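Local coordinates for RabGAP/TBC protein (PDB 4P17) that is of unknown function but carries a RabGAP-type TBC domain and probably engages Rab GTPases in the flagellum of Chlamydomonas, at residues 105-110 with 140-145; 136-141 with 148-153. All coordinates share one frame; numbering follows the deposited sequence.

Contact 1: residues 105-110 with 140-145; sequences SQYKKD and AYSVHN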
# COMPACT_ATOMS: atom_id res chain seq x y z
N SER A 105 -24.97 7.52 -0.86
CA SER A 105 -23.87 8.23 -0.22
C SER A 105 -23.72 9.62 -0.82
O SER A 105 -23.87 9.78 -2.03
CB SER A 105 -22.55 7.48 -0.36
OG SER A 105 -21.48 8.28 0.11
N GLN A 106 -23.42 10.60 0.04
CA GLN A 106 -23.07 11.95 -0.41
C GLN A 106 -21.89 11.95 -1.35
O GLN A 106 -21.69 12.90 -2.11
CB GLN A 106 -22.73 12.85 0.79
CG GLN A 106 -23.91 13.21 1.67
CD GLN A 106 -23.54 13.31 3.15
OE1 GLN A 106 -22.37 13.32 3.51
NE2 GLN A 106 -24.56 13.37 4.00
N TYR A 107 -21.10 10.87 -1.29
CA TYR A 107 -19.82 10.76 -1.99
C TYR A 107 -19.86 9.97 -3.29
O TYR A 107 -18.82 9.81 -3.94
CB TYR A 107 -18.80 10.12 -1.07
CG TYR A 107 -18.71 10.83 0.26
CD1 TYR A 107 -17.97 11.99 0.40
CD2 TYR A 107 -19.37 10.33 1.38
CE1 TYR A 107 -17.88 12.64 1.62
CE2 TYR A 107 -19.30 10.97 2.60
CZ TYR A 107 -18.55 12.13 2.71
OH TYR A 107 -18.48 12.75 3.93
N LYS A 108 -21.04 9.45 -3.64
CA LYS A 108 -21.20 8.54 -4.76
C LYS A 108 -20.61 9.09 -6.05
O LYS A 108 -19.85 8.42 -6.79
CB LYS A 108 -22.70 8.23 -4.97
N LYS A 109 -20.98 10.33 -6.33
CA LYS A 109 -20.54 11.00 -7.54
C LYS A 109 -19.02 11.25 -7.51
O LYS A 109 -18.34 11.03 -8.51
CB LYS A 109 -21.31 12.31 -7.72
CG LYS A 109 -22.78 12.08 -8.02
CD LYS A 109 -23.48 13.39 -8.27
CE LYS A 109 -24.97 13.22 -8.57
NZ LYS A 109 -25.23 12.93 -10.01
N ASP A 110 -18.50 11.71 -6.38
CA ASP A 110 -17.06 11.94 -6.23
C ASP A 110 -16.32 10.62 -6.45
O ASP A 110 -15.34 10.54 -7.20
CB ASP A 110 -16.70 12.48 -4.85
CG ASP A 110 -17.17 13.88 -4.59
OD1 ASP A 110 -17.58 14.59 -5.52
OD2 ASP A 110 -17.11 14.27 -3.42
N ALA A 140 -20.04 1.95 0.18
CA ALA A 140 -20.35 1.20 1.39
C ALA A 140 -19.55 1.75 2.56
O ALA A 140 -20.08 2.00 3.65
CB ALA A 140 -20.05 -0.28 1.20
N TYR A 141 -18.25 1.94 2.36
CA TYR A 141 -17.43 2.37 3.47
C TYR A 141 -17.82 3.80 3.90
O TYR A 141 -17.82 4.10 5.10
CB TYR A 141 -15.93 2.31 3.12
CG TYR A 141 -15.15 2.45 4.39
CD1 TYR A 141 -15.06 1.39 5.27
CD2 TYR A 141 -14.59 3.66 4.76
CE1 TYR A 141 -14.39 1.53 6.48
CE2 TYR A 141 -13.93 3.81 5.98
CZ TYR A 141 -13.85 2.75 6.81
OH TYR A 141 -13.21 2.90 8.02
N SER A 142 -18.21 4.62 2.93
CA SER A 142 -18.50 6.04 3.18
C SER A 142 -19.72 6.28 4.07
O SER A 142 -19.81 7.30 4.77
CB SER A 142 -18.71 6.77 1.84
OG SER A 142 -19.99 6.51 1.32
N VAL A 143 -20.66 5.33 4.04
CA VAL A 143 -21.81 5.35 4.94
C VAL A 143 -21.53 4.58 6.24
O VAL A 143 -22.07 4.91 7.29
CB VAL A 143 -23.08 4.80 4.26
CG1 VAL A 143 -23.45 5.70 3.07
CG2 VAL A 143 -22.89 3.35 3.81
N HIS A 144 -20.66 3.58 6.18
CA HIS A 144 -20.28 2.83 7.37
C HIS A 144 -19.54 3.70 8.38
O HIS A 144 -19.74 3.59 9.58
CB HIS A 144 -19.43 1.65 6.95
CG HIS A 144 -18.53 1.14 7.99
ND1 HIS A 144 -18.96 0.35 9.04
CD2 HIS A 144 -17.19 1.27 8.13
CE1 HIS A 144 -17.91 0.03 9.79
NE2 HIS A 144 -16.83 0.56 9.25
N ASN A 145 -18.66 4.55 7.86
CA ASN A 145 -17.83 5.46 8.62
C ASN A 145 -18.05 6.84 8.07
O ASN A 145 -17.34 7.32 7.20
CB ASN A 145 -16.36 5.04 8.51
CG ASN A 145 -15.46 5.85 9.40
OD1 ASN A 145 -15.83 6.92 9.88
ND2 ASN A 145 -14.26 5.37 9.61

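Contact 2: residues 136-141 with 148-153; sequences RVLQAY and VGYVRA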
# COMPACT_ATOMS: atom_id res chain seq x y z
N ARG A 136 -18.83 0.23 -5.29
CA ARG A 136 -19.63 -0.40 -4.24
C ARG A 136 -18.88 -0.40 -2.91
O ARG A 136 -19.40 0.02 -1.89
CB ARG A 136 -20.01 -1.82 -4.63
CG ARG A 136 -21.24 -1.88 -5.51
CD ARG A 136 -21.81 -3.30 -5.62
NE ARG A 136 -20.84 -4.23 -6.18
CZ ARG A 136 -20.70 -4.47 -7.48
NH1 ARG A 136 -21.46 -3.86 -8.38
NH2 ARG A 136 -19.79 -5.33 -7.89
N VAL A 137 -17.61 -0.79 -2.93
CA VAL A 137 -16.85 -0.85 -1.68
C VAL A 137 -16.73 0.53 -1.06
O VAL A 137 -16.90 0.70 0.16
CB VAL A 137 -15.47 -1.44 -1.93
CG1 VAL A 137 -14.58 -1.32 -0.68
CG2 VAL A 137 -15.62 -2.87 -2.36
N LEU A 138 -16.43 1.52 -1.90
CA LEU A 138 -16.15 2.85 -1.37
C LEU A 138 -17.42 3.49 -0.91
O LEU A 138 -17.45 4.11 0.14
CB LEU A 138 -15.46 3.72 -2.39
CG LEU A 138 -14.00 3.35 -2.68
CD1 LEU A 138 -13.53 3.89 -4.03
CD2 LEU A 138 -13.12 3.90 -1.60
N GLN A 139 -18.50 3.31 -1.66
CA GLN A 139 -19.76 3.92 -1.25
C GLN A 139 -20.22 3.27 0.08
O GLN A 139 -20.69 3.95 1.00
CB GLN A 139 -20.80 3.79 -2.38
CG GLN A 139 -21.54 2.45 -2.40
CD GLN A 139 -22.36 2.24 -3.67
OE1 GLN A 139 -22.06 2.81 -4.73
NE2 GLN A 139 -23.38 1.40 -3.56
N ALA A 140 -20.04 1.95 0.18
CA ALA A 140 -20.35 1.20 1.39
C ALA A 140 -19.55 1.75 2.56
O ALA A 140 -20.08 2.00 3.65
CB ALA A 140 -20.05 -0.28 1.20
N TYR A 141 -18.25 1.94 2.36
CA TYR A 141 -17.43 2.37 3.47
C TYR A 141 -17.82 3.80 3.90
O TYR A 141 -17.82 4.10 5.10
CB TYR A 141 -15.93 2.31 3.12
CG TYR A 141 -15.15 2.45 4.39
CD1 TYR A 141 -15.06 1.39 5.27
CD2 TYR A 141 -14.59 3.66 4.76
CE1 TYR A 141 -14.39 1.53 6.48
CE2 TYR A 141 -13.93 3.81 5.98
CZ TYR A 141 -13.85 2.75 6.81
OH TYR A 141 -13.21 2.90 8.02
N VAL A 148 -15.33 9.73 8.39
CA VAL A 148 -14.27 9.73 7.41
C VAL A 148 -14.85 9.98 6.01
O VAL A 148 -14.34 10.77 5.22
CB VAL A 148 -13.49 8.38 7.45
CG1 VAL A 148 -12.57 8.22 6.24
CG2 VAL A 148 -12.69 8.29 8.72
N GLY A 149 -15.95 9.29 5.74
CA GLY A 149 -16.60 9.34 4.45
C GLY A 149 -15.78 8.72 3.34
O GLY A 149 -15.50 7.52 3.33
N TYR A 150 -15.45 9.55 2.36
CA TYR A 150 -14.58 9.14 1.26
C TYR A 150 -13.58 10.26 1.02
O TYR A 150 -13.93 11.43 1.19
CB TYR A 150 -15.41 8.83 -0.01
CG TYR A 150 -14.60 8.74 -1.30
CD1 TYR A 150 -13.90 7.59 -1.62
CD2 TYR A 150 -14.55 9.80 -2.20
CE1 TYR A 150 -13.16 7.48 -2.79
CE2 TYR A 150 -13.81 9.70 -3.38
CZ TYR A 150 -13.12 8.54 -3.67
OH TYR A 150 -12.38 8.44 -4.83
N VAL A 151 -12.34 9.89 0.67
CA VAL A 151 -11.35 10.81 0.10
C VAL A 151 -10.61 10.11 -1.03
O VAL A 151 -10.51 8.91 -1.06
CB VAL A 151 -10.32 11.33 1.16
CG1 VAL A 151 -11.02 12.17 2.21
CG2 VAL A 151 -9.52 10.17 1.78
N ARG A 152 -10.08 10.88 -1.97
CA ARG A 152 -9.57 10.38 -3.23
C ARG A 152 -8.52 9.27 -3.05
O ARG A 152 -8.54 8.25 -3.73
CB ARG A 152 -8.99 11.57 -4.00
CG ARG A 152 -8.28 11.27 -5.27
CD ARG A 152 -7.95 12.62 -5.91
NE ARG A 152 -6.95 12.55 -6.97
CZ ARG A 152 -6.19 13.58 -7.34
NH1 ARG A 152 -6.30 14.76 -6.74
NH2 ARG A 152 -5.30 13.43 -8.32
N ALA A 153 -7.64 9.47 -2.06
CA ALA A 153 -6.62 8.49 -1.70
C ALA A 153 -7.18 7.07 -1.63
O ALA A 153 -6.54 6.12 -2.02
CB ALA A 153 -5.99 8.88 -0.34
O HOH W 1 -15.07 5.57 1.08

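Contact 1: residues 105-110 with 140-145
S105 and V143 have the CA atoms nearest each other, 6.3 Å apart, where the type I turn S105–K108 leading into helix 108-114 meets the last turn of helix 128-144. Centred on the two serines, the contact covers little surface. S105 carries OG anti to its own backbone N (chi1 172°), which turns the hydroxyl both to the helix and back to its own turn. There it donates to S142 OG over a short 2.6 Å, while Y107 N gives S105 OG a bond of 3.0 Å at 161°, an ST turn, a capping bond within the turn that precedes helix 108-114. S142 OG is bonded to Q139 O one turn earlier. Apolar contacts flank the pair: V143 CG1 lies 4.0 Å from S105 CB, and S142 CB comes obliquely to the Y107 ring, 3.6 Å from CD2. With an alanine at S105, Y107 N would probably be left without its acceptor and S142 OG without its donor, removing the one hydrogen bond between turn and helix while the apolar contacts remain. The implied chemistry is a relay from Y107 N through S105 OG and S142 OG to Q139 O, so that two buried hydroxyls are satisfied in series without any charge.

Contact 2: residues 136-141 with 148-153
G149 meets the helix at Y141, their CA atoms 7.1 Å apart, as the loop after helix 128-144 runs back along it. Its positive phi (67°) suits glycine, and its carbonyl is turned to the helix: G149 O lies near the plane of the Y141 ring, 4.2 Å from the edge atom CD2. The same oxygen accepts a bond from a water at 3.0 Å, and that water's other proton goes to L138 O at 2.9 Å, joining loop and helix backbones where no direct hydrogen bond does.

At Y150 the chain is extended, and with CG anti to the backbone N (chi1 165°) the ring reaches back across to L138. Leucine and tyrosine cross at a slant: L138 CD2 sits at the ring edge, 3.8 Å from Y150 CE1, and L138 CD1 comes equally close to that carbon. The bridging water also lies at this edge, in the ring plane. At the far end of the ring, Y150 OH is hydrogen-bonded to D114 and N155. V151 points away from the helix and its side chain touches Y189, and R152 places its backbone N over one ring face of Y150, toward the rim. The sequence Y150-V151-R152 probably corresponds to the YxQ motif of TBC domains, with arginine where the catalytic glutamine finger usually stands. Chemically, this is an apolar edge contact beside a single water that links G149 O to L138 O, a helix carbonyl that S142 N also approaches, while the polar ends of Y141, held by E181, and Y150 find their partners further off.

How the contacts relate
The two contacts have centres about 5 Å apart and share A140 and Y141 on helix 128-144. Along the chain, the turn 105-110 comes first, then the helix, then the loop 148-153 that leads toward helix 153-164. Turn and loop also meet each other: Y107 CE2 packs 3.7 Å from G149 CA, and S142 CB of contact 1 lies 3.6 Å from G149 O of contact 2. The three pieces therefore form one continuous junction inside the TBC domain. D114, on the helix begun in contact 1, probably falls at the aspartate of the family's IxxDxxR motif and Y150 at the tyrosine of YxQ; their bond joins the motifs, although both usual finger residues appear replaced.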